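Local coordinates for dihydrodipicolinate synthase (Bacillus clausii KSM-K16, PDB 3E96), which probably catalyses the condensation of pyruvate with aspartate semialdehyde to 4-hydroxy-tetrahydrodipicolinate, the lyase reaction of the DapA family, at residues Leu141-Asp146 and Gly165-Ile170; Pro174-Val179 and Ala206-Phe211; Ala11-Ser16 and Gln188-Cys193; Val110-Pro115 and Ala127-Ile132. All blocks are in the same frame, centred on the assembly; numbering follows the deposited sequence.

Interaction 1 (Leu141-Asp146 and Gly165-Ile170); sequences LVYFKD and GVKYAI
Tyr-143 and Lys-167, the predicted proton donor/acceptor and Schiff-base lysine, sit side by side on neighbouring parallel strands of a TIM barrel, joined by the beta-alpha-beta crossover through helix 152-157. Four backbone hydrogen bonds set the register. Val-142 N donates to Gly-165 O, and Lys-167 N returns to Val-142 O at 2.9 Å. Phe-144 N then meets Lys-167 O, and Ala-169 N closes the ladder on Phe-144 O at 2.7 Å, carrying the pairing just past the strand ends. Inside the barrel, CG of Tyr-143 is anti to the backbone N (chi1 -162°). Its ring crosses the Lys-167 side chain at about a right angle: CD1 lies 3.5 Å from Lys-167 CB, Lys-167 CD is at the ring edge, and Lys-167 O is over one face, toward the rim. The extended lysine chain leads on from there, its CE brushing Leu-141 CD2, while Tyr-143 OH bonds to Gly-194 O. On the outer face, covered by helix 152-157, Val-142 CG2 packs on Val-166 CG2. The Phe-144 and Tyr-168 side chains lie alongside one another, pointing the same way, with planes 28° apart and little overlap. Ile-170 CD1 also reaches Phe-144 CD2. Near the strand ends, Ala-169 CB rests 3.5 Å from Tyr-143 OH and 3.6 Å from Lys-145 CB.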
loop_
_atom_site.group_PDB
_atom_site.type_symbol
_atom_site.label_atom_id
_atom_site.label_comp_id
_atom_site.label_asym_id
_atom_site.label_seq_id
_atom_site.Cartn_x
_atom_site.Cartn_y
_atom_site.Cartn_z
ATOM N N LEU B 141 -8.613 -7.842 15.040
ATOM C CA LEU B 141 -7.189 -7.782 15.343
ATOM C C LEU B 141 -6.671 -6.688 14.422
ATOM O O LEU B 141 -7.288 -6.397 13.395
ATOM C CB LEU B 141 -6.460 -9.081 14.997
ATOM C CG LEU B 141 -6.713 -10.330 15.835
ATOM C CD1 LEU B 141 -8.021 -10.980 15.412
ATOM C CD2 LEU B 141 -5.560 -11.296 15.637
ATOM N N VAL B 142 -5.558 -6.069 14.791
ATOM C CA VAL B 142 -4.964 -5.044 13.945
ATOM C C VAL B 142 -3.520 -5.441 13.652
ATOM O O VAL B 142 -2.831 -5.992 14.520
ATOM C CB VAL B 142 -4.977 -3.648 14.618
ATOM C CG1 VAL B 142 -6.415 -3.221 14.914
ATOM C CG2 VAL B 142 -4.151 -3.673 15.883
ATOM N N TYR B 143 -3.082 -5.190 12.420
ATOM C CA TYR B 143 -1.715 -5.490 12.006
ATOM C C TYR B 143 -0.997 -4.145 12.076
ATOM O O TYR B 143 -1.223 -3.262 11.250
ATOM C CB TYR B 143 -1.681 -6.033 10.572
ATOM C CG TYR B 143 -0.393 -6.763 10.254
ATOM C CD1 TYR B 143 -0.208 -8.092 10.648
ATOM C CD2 TYR B 143 0.655 -6.120 9.601
ATOM C CE1 TYR B 143 0.994 -8.761 10.397
ATOM C CE2 TYR B 143 1.859 -6.777 9.346
ATOM C CZ TYR B 143 2.022 -8.095 9.746
ATOM O OH TYR B 143 3.212 -8.745 9.502
ATOM N N PHE B 144 -0.133 -4.005 13.074
ATOM C CA PHE B 144 0.595 -2.766 13.348
ATOM C C PHE B 144 2.047 -2.921 12.887
ATOM O O PHE B 144 2.830 -3.614 13.536
ATOM C CB PHE B 144 0.534 -2.524 14.859
ATOM C CG PHE B 144 0.758 -1.101 15.270
ATOM C CD1 PHE B 144 -0.236 -0.147 15.085
ATOM C CD2 PHE B 144 1.954 -0.722 15.866
ATOM C CE1 PHE B 144 -0.044 1.169 15.493
ATOM C CE2 PHE B 144 2.161 0.589 16.278
ATOM C CZ PHE B 144 1.155 1.540 16.090
ATOM N N LYS B 145 2.412 -2.265 11.786
ATOM C CA LYS B 145 3.762 -2.421 11.256
ATOM C C LYS B 145 4.547 -1.185 10.831
ATOM O O LYS B 145 5.656 -1.323 10.317
ATOM C CB LYS B 145 3.728 -3.385 10.070
ATOM C CG LYS B 145 3.056 -2.814 8.831
ATOM C CD LYS B 145 3.251 -3.759 7.656
ATOM C CE LYS B 145 2.797 -3.148 6.351
ATOM N NZ LYS B 145 3.119 -4.059 5.209
ATOM N N ASP B 146 3.999 0.007 11.027
ATOM C CA ASP B 146 4.702 1.231 10.637
ATOM C C ASP B 146 5.435 1.862 11.832
ATOM O O ASP B 146 4.812 2.404 12.741
ATOM C CB ASP B 146 3.713 2.246 10.044
ATOM C CG ASP B 146 4.407 3.456 9.453
ATOM O OD1 ASP B 146 5.624 3.617 9.680
ATOM O OD2 ASP B 146 3.735 4.252 8.765
ATOM N N GLY B 165 -6.894 -8.617 19.714
ATOM C CA GLY B 165 -5.486 -8.902 19.538
ATOM C C GLY B 165 -4.758 -7.939 18.637
ATOM O O GLY B 165 -5.359 -7.191 17.867
ATOM N N VAL B 166 -3.438 -7.956 18.746
ATOM C CA VAL B 166 -2.600 -7.096 17.937
ATOM C C VAL B 166 -1.462 -7.919 17.357
ATOM O O VAL B 166 -0.751 -8.606 18.089
ATOM C CB VAL B 166 -1.973 -5.959 18.779
ATOM C CG1 VAL B 166 -0.956 -5.189 17.939
ATOM C CG2 VAL B 166 -3.056 -5.022 19.295
ATOM N N LYS B 167 -1.313 -7.874 16.040
ATOM C CA LYS B 167 -0.209 -8.563 15.400
ATOM C C LYS B 167 0.820 -7.453 15.276
ATOM O O LYS B 167 0.758 -6.633 14.361
ATOM C CB LYS B 167 -0.619 -9.102 14.026
ATOM C CG LYS B 167 -1.509 -10.334 14.127
ATOM C CD LYS B 167 -1.831 -10.928 12.766
ATOM C CE LYS B 167 -2.572 -12.254 12.918
ATOM N NZ LYS B 167 -2.867 -12.868 11.596
ATOM N N TYR B 168 1.726 -7.398 16.249
ATOM C CA TYR B 168 2.763 -6.369 16.281
ATOM C C TYR B 168 3.831 -6.764 15.276
ATOM O O TYR B 168 4.453 -7.818 15.412
ATOM C CB TYR B 168 3.358 -6.275 17.682
ATOM C CG TYR B 168 4.048 -4.962 17.934
ATOM C CD1 TYR B 168 3.314 -3.816 18.256
ATOM C CD2 TYR B 168 5.432 -4.851 17.823
ATOM C CE1 TYR B 168 3.947 -2.590 18.460
ATOM C CE2 TYR B 168 6.073 -3.640 18.019
ATOM C CZ TYR B 168 5.331 -2.511 18.337
ATOM O OH TYR B 168 5.982 -1.308 18.527
ATOM N N ALA B 169 4.048 -5.915 14.277
ATOM C CA ALA B 169 4.997 -6.231 13.219
ATOM C C ALA B 169 6.148 -5.251 13.041
ATOM O O ALA B 169 6.681 -5.103 11.939
ATOM C CB ALA B 169 4.242 -6.405 11.903
ATOM N N ILE B 170 6.510 -4.569 14.122
ATOM C CA ILE B 170 7.635 -3.646 14.107
ATOM C C ILE B 170 8.688 -4.410 14.899
ATOM O O ILE B 170 8.493 -4.697 16.081
ATOM C CB ILE B 170 7.299 -2.327 14.828
ATOM C CG1 ILE B 170 6.116 -1.647 14.133
ATOM C CG2 ILE B 170 8.519 -1.409 14.828
ATOM C CD1 ILE B 170 5.650 -0.368 14.810
#

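Interaction 2 (Pro174-Val179 and Ala206-Phe211); sequences PRFAKV and AGAKGF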
loop_
_atom_site.group_PDB
_atom_site.type_symbol
_atom_site.label_atom_id
_atom_site.label_comp_id
_atom_site.label_asym_id
_atom_site.label_seq_id
_atom_site.Cartn_x
_atom_site.Cartn_y
_atom_site.Cartn_z
ATOM N N PRO B 174 12.509 -3.295 22.256
ATOM C CA PRO B 174 12.220 -2.413 23.396
ATOM C C PRO B 174 10.834 -1.788 23.254
ATOM O O PRO B 174 10.102 -1.663 24.235
ATOM C CB PRO B 174 13.341 -1.374 23.324
ATOM C CG PRO B 174 14.489 -2.185 22.789
ATOM C CD PRO B 174 13.820 -2.968 21.664
ATOM N N ARG B 175 10.467 -1.398 22.032
ATOM C CA ARG B 175 9.147 -0.813 21.805
ATOM C C ARG B 175 8.051 -1.819 22.122
ATOM O O ARG B 175 7.078 -1.500 22.808
ATOM C CB ARG B 175 8.975 -0.363 20.351
ATOM C CG ARG B 175 9.509 1.015 20.043
ATOM C CD ARG B 175 9.191 1.406 18.599
ATOM N NE ARG B 175 7.769 1.682 18.369
ATOM C CZ ARG B 175 7.303 2.288 17.279
ATOM N NH1 ARG B 175 8.145 2.670 16.325
ATOM N NH2 ARG B 175 6.008 2.547 17.150
ATOM N N PHE B 176 8.204 -3.036 21.609
ATOM C CA PHE B 176 7.212 -4.073 21.839
ATOM C C PHE B 176 7.073 -4.393 23.328
ATOM O O PHE B 176 5.961 -4.441 23.857
ATOM C CB PHE B 176 7.574 -5.347 21.059
ATOM C CG PHE B 176 6.648 -6.501 21.329
ATOM C CD1 PHE B 176 5.304 -6.430 20.974
ATOM C CD2 PHE B 176 7.104 -7.628 22.001
ATOM C CE1 PHE B 176 4.427 -7.466 21.293
ATOM C CE2 PHE B 176 6.238 -8.668 22.326
ATOM C CZ PHE B 176 4.896 -8.586 21.973
ATOM N N ALA B 177 8.197 -4.591 24.010
ATOM C CA ALA B 177 8.154 -4.909 25.436
ATOM C C ALA B 177 7.448 -3.820 26.244
ATOM O O ALA B 177 6.724 -4.115 27.201
ATOM C CB ALA B 177 9.567 -5.122 25.971
ATOM N N LYS B 178 7.652 -2.565 25.857
ATOM C CA LYS B 178 7.035 -1.453 26.565
ATOM C C LYS B 178 5.533 -1.326 26.308
ATOM O O LYS B 178 4.761 -1.101 27.242
ATOM C CB LYS B 178 7.728 -0.136 26.198
ATOM C CG LYS B 178 7.196 1.079 26.950
ATOM C CD LYS B 178 7.321 0.916 28.464
ATOM C CE LYS B 178 6.651 2.069 29.206
ATOM N NZ LYS B 178 6.759 1.915 30.688
ATOM N N VAL B 179 5.100 -1.474 25.060
ATOM C CA VAL B 179 3.673 -1.339 24.790
ATOM C C VAL B 179 2.879 -2.463 25.458
ATOM O O VAL B 179 1.768 -2.243 25.935
ATOM C CB VAL B 179 3.361 -1.279 23.265
ATOM C CG1 VAL B 179 3.587 -2.638 22.609
ATOM C CG2 VAL B 179 1.921 -0.799 23.063
ATOM N N ALA B 206 9.755 -11.241 25.300
ATOM C CA ALA B 206 9.277 -9.900 25.619
ATOM C C ALA B 206 7.782 -9.791 25.942
ATOM O O ALA B 206 7.313 -8.716 26.329
ATOM C CB ALA B 206 9.635 -8.940 24.481
ATOM N N GLY B 207 7.027 -10.874 25.774
ATOM C CA GLY B 207 5.610 -10.811 26.108
ATOM C C GLY B 207 4.601 -11.383 25.126
ATOM O O GLY B 207 3.424 -11.522 25.467
ATOM N N ALA B 208 5.036 -11.712 23.914
ATOM C CA ALA B 208 4.115 -12.265 22.920
ATOM C C ALA B 208 3.744 -13.698 23.290
ATOM O O ALA B 208 4.558 -14.423 23.861
ATOM C CB ALA B 208 4.758 -12.235 21.535
ATOM N N LYS B 209 2.521 -14.109 22.961
ATOM C CA LYS B 209 2.076 -15.464 23.267
ATOM C C LYS B 209 1.560 -16.191 22.031
ATOM O O LYS B 209 0.852 -17.193 22.131
ATOM C CB LYS B 209 0.999 -15.440 24.356
ATOM C CG LYS B 209 1.530 -14.991 25.708
ATOM C CD LYS B 209 0.438 -14.959 26.759
ATOM C CE LYS B 209 0.998 -14.519 28.100
ATOM N NZ LYS B 209 -0.041 -14.547 29.164
ATOM N N GLY B 210 1.934 -15.677 20.865
ATOM C CA GLY B 210 1.531 -16.283 19.611
ATOM C C GLY B 210 2.362 -15.670 18.500
ATOM O O GLY B 210 3.073 -14.693 18.729
ATOM N N PHE B 211 2.296 -16.246 17.305
ATOM C CA PHE B 211 3.035 -15.705 16.173
ATOM C C PHE B 211 2.409 -16.142 14.854
ATOM O O PHE B 211 1.731 -17.168 14.786
ATOM C CB PHE B 211 4.526 -16.103 16.245
ATOM C CG PHE B 211 4.789 -17.591 16.189
ATOM C CD1 PHE B 211 4.905 -18.249 14.968
ATOM C CD2 PHE B 211 4.966 -18.321 17.362
ATOM C CE1 PHE B 211 5.195 -19.610 14.911
ATOM C CE2 PHE B 211 5.257 -19.685 17.323
ATOM C CZ PHE B 211 5.373 -20.333 16.093
#
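Ala-177, in the middle of helical segment 174-179, and Ala-206, just before Gly-207, have their CA atoms 5.1 Å apart. The helix is regular here, with Lys-178 N bonded to Pro-174 O and Val-179 N to Arg-175 O. The 206-211 chain instead leaves its helix at Gly-207, whose positive phi (134°) belongs to a Schellman motif; a side chain at these backbone angles would collide with the preceding carbonyl oxygen. Beyond it the chain turns away from helix 173-180 to enter the barrel as strand 210-213. No hydrogen bond joins the two segments directly, although the guanidinium of Arg-181 spans them from outside: its NH1 bonds to both Ala-177 O and Ala-206 O. In the TIM barrel, this contact packs an outer helix against the turn that leads from the next helix of the outer layer into the eighth strand. Phe-176 carries most of it. Its CG is anti to the backbone N (chi1 176°), and the ring meets the turn with its edge. CD2 lies 3.8 Å from Ala-206 CB, and CZ comes 3.7 Å from Ala-208 CB. Between these methyls, Ala-208 N lies in the ring plane at the edge, 3.6 Å from Phe-176 CE2. The same ring also meets the rings of Tyr-168 and Phe-203, which builds a small aromatic cluster between the helices and the barrel wall. Beside it, Ala-177 CB approaches Ala-206 CB at 4.1 Å.

Interaction 3 (Ala11-Ser16 and Gln188-Cys193); sequences ALETIS and QIAWIC
Through one water, the carboxylate of Glu-13 reaches the backbone of Trp-191, whose indole has Ile-189 CG2 over the centre of one face, 4.1 Å above the plane. Val-166 and Ile-183 also touch the Trp-191 side chain. The water bridges the segments, with one bond to Glu-13 and two to the 188-193 backbone. It accepts from Trp-191 N at 2.9 Å and donates to Glu-13 OE2, also at 2.9 Å, and to Ile-189 O. Glu-13 extends toward it beyond CG (chi2 -176°), and on the way its CG passes 4.1 Å from Ala-190 CB. No direct hydrogen bond crosses the contact; the remaining touches are van der Waals. Ala-190 CB is shared by Glu-13 CG and by Leu-12 CB, the latter at 4.0 Å. Farther along the strand, Ile-192 turns CD1 to Leu-12 O at 3.8 Å and, more loosely, to Ser-16 OG. Leu-12 O also takes a weak bond from Thr-14 N across the inverse gamma turn centred on Glu-13; this turn bends the chain just ahead of the first strand. The contact lies at the N-terminal end of a TIM barrel, where the chain leading into strand 15-17 packs on strand 190-193, two places away in the sheet. Strand 210-213 runs between strands 15-17 and 190-193 and pairs with both: Phe-211 bonds to Thr-14 and Ser-16, and Gly-210 to Cys-193. On its other side, strand 190-193 pairs with strand 163-168, while helix 220-231 covers Thr-14 and Ile-15 from outside.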
loop_
_atom_site.group_PDB
_atom_site.type_symbol
_atom_site.label_atom_id
_atom_site.label_comp_id
_atom_site.label_asym_id
_atom_site.label_seq_id
_atom_site.Cartn_x
_atom_site.Cartn_y
_atom_site.Cartn_z
ATOM N N ALA B 11 -7.595 -17.977 22.659
ATOM C CA ALA B 11 -7.520 -18.908 21.537
ATOM C C ALA B 11 -6.565 -18.398 20.458
ATOM O O ALA B 11 -6.051 -19.179 19.660
ATOM C CB ALA B 11 -8.904 -19.117 20.944
ATOM N N LEU B 12 -6.342 -17.086 20.434
ATOM C CA LEU B 12 -5.451 -16.472 19.449
ATOM C C LEU B 12 -3.982 -16.499 19.863
ATOM O O LEU B 12 -3.103 -16.143 19.073
ATOM C CB LEU B 12 -5.885 -15.029 19.178
ATOM C CG LEU B 12 -7.192 -14.896 18.390
ATOM C CD1 LEU B 12 -7.693 -13.462 18.441
ATOM C CD2 LEU B 12 -6.959 -15.344 16.946
ATOM N N GLU B 13 -3.718 -16.910 21.100
ATOM C CA GLU B 13 -2.346 -17.004 21.595
ATOM C C GLU B 13 -1.810 -18.366 21.174
ATOM O O GLU B 13 -1.680 -19.294 21.978
ATOM C CB GLU B 13 -2.319 -16.849 23.119
ATOM C CG GLU B 13 -2.909 -15.522 23.581
ATOM C CD GLU B 13 -2.803 -15.314 25.079
ATOM O OE1 GLU B 13 -2.868 -16.312 25.823
ATOM O OE2 GLU B 13 -2.669 -14.151 25.510
ATOM N N THR B 14 -1.508 -18.470 19.886
ATOM C CA THR B 14 -1.013 -19.702 19.293
ATOM C C THR B 14 -0.461 -19.307 17.924
ATOM O O THR B 14 -0.164 -18.137 17.696
ATOM C CB THR B 14 -2.178 -20.715 19.127
ATOM O OG1 THR B 14 -1.684 -21.949 18.598
ATOM C CG2 THR B 14 -3.247 -20.148 18.190
ATOM N N ILE B 15 -0.319 -20.269 17.022
ATOM C CA ILE B 15 0.179 -19.977 15.682
ATOM C C ILE B 15 -0.978 -19.558 14.775
ATOM O O ILE B 15 -1.994 -20.251 14.701
ATOM C CB ILE B 15 0.830 -21.223 15.024
ATOM C CG1 ILE B 15 2.076 -21.654 15.798
ATOM C CG2 ILE B 15 1.185 -20.919 13.568
ATOM C CD1 ILE B 15 2.564 -23.046 15.412
ATOM N N SER B 16 -0.833 -18.421 14.102
ATOM C CA SER B 16 -1.844 -17.969 13.154
ATOM C C SER B 16 -1.252 -18.276 11.786
ATOM O O SER B 16 -0.325 -17.596 11.340
ATOM C CB SER B 16 -2.098 -16.463 13.282
ATOM O OG SER B 16 -2.924 -16.178 14.398
ATOM N N GLN B 188 -7.363 -7.045 28.081
ATOM C CA GLN B 188 -7.143 -8.362 27.493
ATOM C C GLN B 188 -6.846 -8.336 25.999
ATOM O O GLN B 188 -7.754 -8.384 25.169
ATOM C CB GLN B 188 -8.367 -9.242 27.763
ATOM C CG GLN B 188 -8.708 -9.347 29.243
ATOM C CD GLN B 188 -10.011 -10.077 29.501
ATOM O OE1 GLN B 188 -10.157 -11.255 29.167
ATOM N NE2 GLN B 188 -10.971 -9.377 30.100
ATOM N N ILE B 189 -5.565 -8.270 25.660
ATOM C CA ILE B 189 -5.152 -8.246 24.265
ATOM C C ILE B 189 -4.219 -9.418 23.984
ATOM O O ILE B 189 -3.284 -9.671 24.744
ATOM C CB ILE B 189 -4.395 -6.934 23.936
ATOM C CG1 ILE B 189 -5.302 -5.724 24.177
ATOM C CG2 ILE B 189 -3.891 -6.967 22.501
ATOM C CD1 ILE B 189 -6.541 -5.686 23.303
ATOM N N ALA B 190 -4.484 -10.153 22.911
ATOM C CA ALA B 190 -3.610 -11.255 22.551
ATOM C C ALA B 190 -2.451 -10.599 21.810
ATOM O O ALA B 190 -2.659 -9.957 20.784
ATOM C CB ALA B 190 -4.333 -12.229 21.629
ATOM N N TRP B 191 -1.237 -10.729 22.335
ATOM C CA TRP B 191 -0.077 -10.134 21.676
ATOM C C TRP B 191 0.574 -11.164 20.768
ATOM O O TRP B 191 1.127 -12.158 21.238
ATOM C CB TRP B 191 0.927 -9.628 22.710
ATOM C CG TRP B 191 0.455 -8.396 23.410
ATOM C CD1 TRP B 191 -0.005 -8.301 24.698
ATOM C CD2 TRP B 191 0.372 -7.081 22.854
ATOM N NE1 TRP B 191 -0.366 -7.000 24.973
ATOM C CE2 TRP B 191 -0.144 -6.231 23.859
ATOM C CE3 TRP B 191 0.687 -6.534 21.601
ATOM C CZ2 TRP B 191 -0.354 -4.863 23.649
ATOM C CZ3 TRP B 191 0.476 -5.169 21.393
ATOM C CH2 TRP B 191 -0.039 -4.352 22.414
ATOM N N ILE B 192 0.511 -10.907 19.464
ATOM C CA ILE B 192 1.047 -11.820 18.457
ATOM C C ILE B 192 2.237 -11.251 17.685
ATOM O O ILE B 192 2.196 -10.116 17.215
ATOM C CB ILE B 192 -0.063 -12.173 17.435
ATOM C CG1 ILE B 192 -1.246 -12.813 18.168
ATOM C CG2 ILE B 192 0.476 -13.122 16.357
ATOM C CD1 ILE B 192 -2.528 -12.855 17.346
ATOM N N CYS B 193 3.300 -12.039 17.556
ATOM C CA CYS B 193 4.457 -11.593 16.788
ATOM C C CYS B 193 4.047 -11.699 15.322
ATOM O O CYS B 193 3.852 -12.801 14.807
ATOM C CB CYS B 193 5.662 -12.492 17.044
ATOM S SG CYS B 193 7.036 -12.165 15.915
HETATM O O HOH W 1 -1.006 -11.867 24.945
#

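Interaction 4 (Val110-Pro115 and Ala127-Ile132); sequences VMIHMP and AYFRDI
Tyr-128 has CG anti to the backbone N (chi1 178°), whereas in Phe-129 CG is anti to the carbonyl carbon (chi1 -72°); the two side chains leave adjacent positions of helix 122-136 differently, and both rings meet the end of strand 109-112 and the loop after it. Ile-112 packs chiefly on Phe-129. Its CG2 lies in the plane of the Phe-129 ring at the edge, 3.6 Å from CE1, and touches Tyr-128 CE2 more loosely. The Ile-112 and Ile-132 side chains run past one another in opposite senses, CD1 of Ile-112 3.6 Å from CG2 of Ile-132. Beyond the strand, Pro-115 makes a CH-pi contact: CB stands 4.0 Å from the centroid of the Tyr-128 ring, 15° off its normal. Ile-132 CD1 lies over the opposite face, so the tyrosine ring is sandwiched between a proline and a residue of its own helix. Pro-115 CD also meets Phe-129 CZ at 3.9 Å. Met-114 adds a Met-aromatic contact, with SD at the edge of the Phe-129 ring and 4.2 Å from CZ. A water links the polar groups, donating to His-113 O and to Tyr-128 OH, each at 2.7 Å; the hydroxyl is also bonded to Tyr-90 O. These residues pack a strand against the helix that follows it in a beta-alpha-beta unit of the TIM barrel, the two running nearly antiparallel. Strands 83-88 and 140-144 flank strand 109-112; Ile-88 touches Ile-112 and Ile-132, and Val-142 touches Phe-129. Ala-280 of the second subunit packs on Tyr-128 and its Pro-281 on Pro-115.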
loop_
_atom_site.group_PDB
_atom_site.type_symbol
_atom_site.label_atom_id
_atom_site.label_comp_id
_atom_site.label_asym_id
_atom_site.label_seq_id
_atom_site.Cartn_x
_atom_site.Cartn_y
_atom_site.Cartn_z
ATOM N N VAL B 110 -11.902 -10.687 12.293
ATOM C CA VAL B 110 -11.243 -10.054 11.158
ATOM C C VAL B 110 -9.897 -9.510 11.608
ATOM O O VAL B 110 -9.695 -9.238 12.797
ATOM C CB VAL B 110 -12.060 -8.861 10.586
ATOM C CG1 VAL B 110 -13.380 -9.349 10.017
ATOM C CG2 VAL B 110 -12.286 -7.811 11.673
ATOM N N MET B 111 -8.968 -9.391 10.664
ATOM C CA MET B 111 -7.660 -8.806 10.935
ATOM C C MET B 111 -7.607 -7.582 10.035
ATOM O O MET B 111 -7.690 -7.692 8.809
ATOM C CB MET B 111 -6.501 -9.741 10.564
ATOM C CG MET B 111 -5.114 -9.059 10.699
ATOM S SD MET B 111 -3.725 -9.985 9.997
ATOM C CE MET B 111 -4.047 -9.791 8.250
ATOM N N ILE B 112 -7.492 -6.409 10.638
ATOM C CA ILE B 112 -7.431 -5.195 9.848
ATOM C C ILE B 112 -5.981 -4.926 9.476
ATOM O O ILE B 112 -5.140 -4.686 10.347
ATOM C CB ILE B 112 -7.978 -3.982 10.626
ATOM C CG1 ILE B 112 -9.345 -4.318 11.233
ATOM C CG2 ILE B 112 -8.116 -2.788 9.685
ATOM C CD1 ILE B 112 -9.905 -3.209 12.119
ATOM N N HIS B 113 -5.691 -4.992 8.179
ATOM C CA HIS B 113 -4.347 -4.731 7.682
ATOM C C HIS B 113 -3.966 -3.303 8.019
ATOM O O HIS B 113 -4.829 -2.470 8.287
ATOM C CB HIS B 113 -4.293 -4.881 6.158
ATOM C CG HIS B 113 -4.215 -6.299 5.691
ATOM N ND1 HIS B 113 -3.047 -7.028 5.722
ATOM C CD2 HIS B 113 -5.165 -7.127 5.197
ATOM C CE1 HIS B 113 -3.281 -8.248 5.268
ATOM N NE2 HIS B 113 -4.559 -8.333 4.943
ATOM N N MET B 114 -2.668 -3.026 8.014
ATOM C CA MET B 114 -2.197 -1.675 8.261
ATOM C C MET B 114 -2.663 -0.923 7.016
ATOM O O MET B 114 -2.530 -1.430 5.904
ATOM C CB MET B 114 -0.666 -1.655 8.339
ATOM C CG MET B 114 -0.065 -0.307 8.731
ATOM S SD MET B 114 -0.306 0.084 10.492
ATOM C CE MET B 114 -0.010 1.961 10.477
ATOM N N PRO B 115 -3.233 0.281 7.180
ATOM C CA PRO B 115 -3.677 1.003 5.982
ATOM C C PRO B 115 -2.509 1.231 5.017
ATOM O O PRO B 115 -1.386 1.491 5.450
ATOM C CB PRO B 115 -4.248 2.306 6.555
ATOM C CG PRO B 115 -3.498 2.478 7.864
ATOM C CD PRO B 115 -3.472 1.069 8.399
ATOM N N ALA B 127 -7.969 6.614 14.486
ATOM C CA ALA B 127 -9.334 6.770 13.999
ATOM C C ALA B 127 -9.668 5.706 12.958
ATOM O O ALA B 127 -10.766 5.149 12.957
ATOM C CB ALA B 127 -9.522 8.165 13.401
ATOM N N TYR B 128 -8.717 5.428 12.071
ATOM C CA TYR B 128 -8.923 4.425 11.033
ATOM C C TYR B 128 -9.352 3.093 11.642
ATOM O O TYR B 128 -10.400 2.549 11.295
ATOM C CB TYR B 128 -7.638 4.222 10.223
ATOM C CG TYR B 128 -7.767 3.166 9.147
ATOM C CD1 TYR B 128 -8.450 3.428 7.961
ATOM C CD2 TYR B 128 -7.235 1.891 9.333
ATOM C CE1 TYR B 128 -8.603 2.443 6.982
ATOM C CE2 TYR B 128 -7.380 0.901 8.368
ATOM C CZ TYR B 128 -8.064 1.181 7.196
ATOM O OH TYR B 128 -8.212 0.195 6.249
ATOM N N PHE B 129 -8.539 2.569 12.554
ATOM C CA PHE B 129 -8.849 1.299 13.194
ATOM C C PHE B 129 -10.106 1.387 14.057
ATOM O O PHE B 129 -10.969 0.508 14.008
ATOM C CB PHE B 129 -7.669 0.831 14.048
ATOM C CG PHE B 129 -6.488 0.348 13.243
ATOM C CD1 PHE B 129 -6.643 -0.663 12.295
ATOM C CD2 PHE B 129 -5.221 0.881 13.453
ATOM C CE1 PHE B 129 -5.546 -1.144 11.567
ATOM C CE2 PHE B 129 -4.117 0.411 12.733
ATOM C CZ PHE B 129 -4.286 -0.605 11.789
ATOM N N ARG B 130 -10.207 2.449 14.849
ATOM C CA ARG B 130 -11.366 2.615 15.717
ATOM C C ARG B 130 -12.677 2.614 14.938
ATOM O O ARG B 130 -13.610 1.902 15.302
ATOM C CB ARG B 130 -11.261 3.915 16.508
ATOM C CG ARG B 130 -12.422 4.135 17.466
ATOM C CD ARG B 130 -12.574 5.613 17.754
ATOM N NE ARG B 130 -12.764 6.355 16.510
ATOM C CZ ARG B 130 -12.694 7.676 16.410
ATOM N NH1 ARG B 130 -12.437 8.408 17.486
ATOM N NH2 ARG B 130 -12.869 8.264 15.234
ATOM N N ASP B 131 -12.747 3.406 13.871
ATOM C CA ASP B 131 -13.967 3.493 13.070
ATOM C C ASP B 131 -14.414 2.143 12.527
ATOM O O ASP B 131 -15.602 1.816 12.553
ATOM C CB ASP B 131 -13.784 4.465 11.900
ATOM C CG ASP B 131 -13.691 5.913 12.347
ATOM O OD1 ASP B 131 -14.015 6.206 13.517
ATOM O OD2 ASP B 131 -13.302 6.761 11.515
ATOM N N ILE B 132 -13.465 1.361 12.028
ATOM C CA ILE B 132 -13.778 0.047 11.478
ATOM C C ILE B 132 -14.245 -0.929 12.555
ATOM O O ILE B 132 -15.229 -1.647 12.370
ATOM C CB ILE B 132 -12.551 -0.543 10.748
ATOM C CG1 ILE B 132 -12.228 0.320 9.523
ATOM C CG2 ILE B 132 -12.817 -1.999 10.355
ATOM C CD1 ILE B 132 -10.887 0.011 8.880
HETATM O O HOH W 2 -6.165 -1.586 6.139
#

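Overall arrangement
All four interactions share one eight-stranded TIM barrel. Interaction 1 touches each of the others, its centre about 10 Å from that of interaction 4 and about 11 Å from those of interactions 2 and 3. Strand 140-144 pairs with strand 109-112, Leu-141 O probably accepting from Ile-112 N at 2.8 Å, and strand 163-168 with strand 190-193, probably through a bond from Tyr-168 N to Ile-192 O at 2.9 Å. Interaction 2 supplies the strand between the two segments of interaction 3. The centres of interactions 2 and 4 are about 20 Å apart, without touching. The predicted catalytic pair lies in interaction 1: the Ser-16 side chain of interaction 3 is about 4 Å from that of Lys-167, and Met-114 of interaction 4 about 5 Å from Tyr-143.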